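Local coordinates for protein proline iminopeptidase (Streptomyces halstedii, PDB 3WMR) that is an amidohydrolase of the alpha/beta hydrolase fold that acts on polyketide substrates and probably releases N-terminal proline from peptides, at residues 216-219 and 220-223. Sequence-based numbering, arbitrary orientation.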
loop_
_atom_site.group_PDB
_atom_site.type_symbol
_atom_site.label_atom_id
_atom_site.label_comp_id
_atom_site.label_asym_id
_atom_site.label_seq_id
_atom_site.Cartn_x
_atom_site.Cartn_y
_atom_site.Cartn_z
ATOM N N THR A 216 1.023 12.088 3.972
ATOM C CA THR A 216 0.023 11.019 4.080
ATOM C C THR A 216 -0.397 10.783 5.541
ATOM O O THR A 216 -1.598 10.641 5.837
ATOM C CB THR A 216 0.511 9.717 3.398
ATOM O OG1 THR A 216 0.263 9.800 1.987
ATOM C CG2 THR A 216 -0.223 8.500 3.918
ATOM N N PHE A 217 0.589 10.708 6.434
ATOM C CA PHE A 217 0.360 10.552 7.874
ATOM C C PHE A 217 -0.671 11.556 8.427
ATOM O O PHE A 217 -1.553 11.184 9.208
ATOM C CB PHE A 217 1.689 10.667 8.632
ATOM C CG PHE A 217 1.657 10.052 9.998
ATOM C CD1 PHE A 217 1.820 8.678 10.156
ATOM C CD2 PHE A 217 1.423 10.831 11.128
ATOM C CE1 PHE A 217 1.765 8.100 11.418
ATOM C CE2 PHE A 217 1.372 10.256 12.390
ATOM C CZ PHE A 217 1.549 8.895 12.536
ATOM N N MET A 218 -0.577 12.819 7.997
ATOM C CA MET A 218 -1.507 13.863 8.436
ATOM C C MET A 218 -2.874 13.778 7.760
ATOM O O MET A 218 -3.867 14.220 8.336
ATOM C CB MET A 218 -0.906 15.260 8.224
ATOM C CG MET A 218 0.291 15.567 9.136
ATOM S SD MET A 218 -0.035 15.372 10.906
ATOM C CE MET A 218 -1.443 16.466 11.117
ATOM N N GLU A 219 -2.937 13.232 6.544
ATOM C CA GLU A 219 -4.233 12.982 5.906
ATOM C C GLU A 219 -5.018 11.932 6.688
ATOM O O GLU A 219 -6.251 12.006 6.791
ATOM C CB GLU A 219 -4.065 12.544 4.454
ATOM C CG GLU A 219 -3.554 13.628 3.516
ATOM C CD GLU A 219 -4.641 14.584 3.038
ATOM O OE1 GLU A 219 -5.832 14.207 2.971
ATOM O OE2 GLU A 219 -4.299 15.733 2.707
ATOM N N ILE A 220 -4.302 10.960 7.243
ATOM C CA ILE A 220 -4.918 9.929 8.081
ATOM C C ILE A 220 -5.442 10.537 9.392
ATOM O O ILE A 220 -6.580 10.271 9.819
ATOM C CB ILE A 220 -3.929 8.780 8.350
ATOM C CG1 ILE A 220 -3.556 8.085 7.025
ATOM C CG2 ILE A 220 -4.541 7.765 9.304
ATOM C CD1 ILE A 220 -2.445 7.063 7.126
ATOM N N TYR A 221 -4.621 11.363 10.031
ATOM C CA TYR A 221 -5.068 12.071 11.229
ATOM C C TYR A 221 -6.339 12.875 10.988
ATOM O O TYR A 221 -7.227 12.897 11.829
ATOM C CB TYR A 221 -3.995 13.020 11.750
ATOM C CG TYR A 221 -4.514 13.900 12.873
ATOM C CD1 TYR A 221 -4.634 13.410 14.171
ATOM C CD2 TYR A 221 -4.924 15.207 12.626
ATOM C CE1 TYR A 221 -5.127 14.213 15.198
ATOM C CE2 TYR A 221 -5.418 16.007 13.642
ATOM C CZ TYR A 221 -5.516 15.510 14.927
ATOM O OH TYR A 221 -6.012 16.317 15.950
ATOM N N ASN A 222 -6.411 13.560 9.854
ATOM C CA ASN A 222 -7.506 14.502 9.635
ATOM C C ASN A 222 -8.811 13.822 9.259
ATOM O O ASN A 222 -9.868 14.343 9.576
ATOM C CB ASN A 222 -7.115 15.583 8.631
ATOM C CG ASN A 222 -6.254 16.679 9.265
ATOM O OD1 ASN A 222 -6.674 17.357 10.226
ATOM N ND2 ASN A 222 -5.045 16.861 8.733
ATOM N N ASP A 223 -8.750 12.663 8.594
ATOM C CA ASP A 223 -9.937 11.798 8.495
ATOM C C ASP A 223 -9.552 10.330 8.668
ATOM O O ASP A 223 -9.220 9.647 7.702
ATOM C CB ASP A 223 -10.703 12.014 7.192
ATOM C CG ASP A 223 -12.094 11.385 7.223
ATOM O OD1 ASP A 223 -12.372 10.557 8.131
ATOM O OD2 ASP A 223 -12.911 11.706 6.329
#
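Thr216 meets Ile220 one turn further along helix 211-222, through backbone and side chain together. Its carbonyl O accepts Ile220 N at 3.1 Å with an N-H...O angle of 152°, and its methyl CG2 lies 4.2 Å from Ile220 CD1, the two side chains crossing at a slant. With OG1 set beside the backbone N (chi1 -82°), CG2 falls anti to that N and reaches the isoleucine, while OG1 hydrogen-bonds Thr59 OG1 and the backbone N of Tyr62. Ile220 CG1 also packs 3.4 Å from Thr216 O, alongside the bonded carbonyl. Cutting Ile220 back to an alanine would remove CG1 and CD1, and is likely to leave the Thr216 methyl without that neighbour and a gap beside its carbonyl. Phe217 takes part through its carbonyl, which receives Tyr221 N in a straighter bond than the one to Thr216 O (162° at the hydrogen); its ring turns elsewhere and meets Trp209. Met218 again combines both elements. Its O accepts Asn222 N at 3.0 Å, and Asn222 ND2 approaches the same oxygen to 2.9 Å. Bends at chi2 and chi3 fold the thioether back, setting CE 4.0 Å from Tyr221 CD2, oblique to the ring, with the two side chains running the same way. Glu219 O accepts Asp223 N at 3.2 Å, the last of the four i-to-i+4 bonds here, made by Asp223, the first residue to leave helical geometry. The partly exposed Ile220 has its side chain about 9 Å from that of Ser126, the predicted nucleophile. Chemically, then, backbone bonds carry this end of the helix and side chains add a few apolar touches, while the hydroxyl of buried Thr216 and the Asp223 carboxylate, bonded to Thr225 and His89, tie it to residues outside.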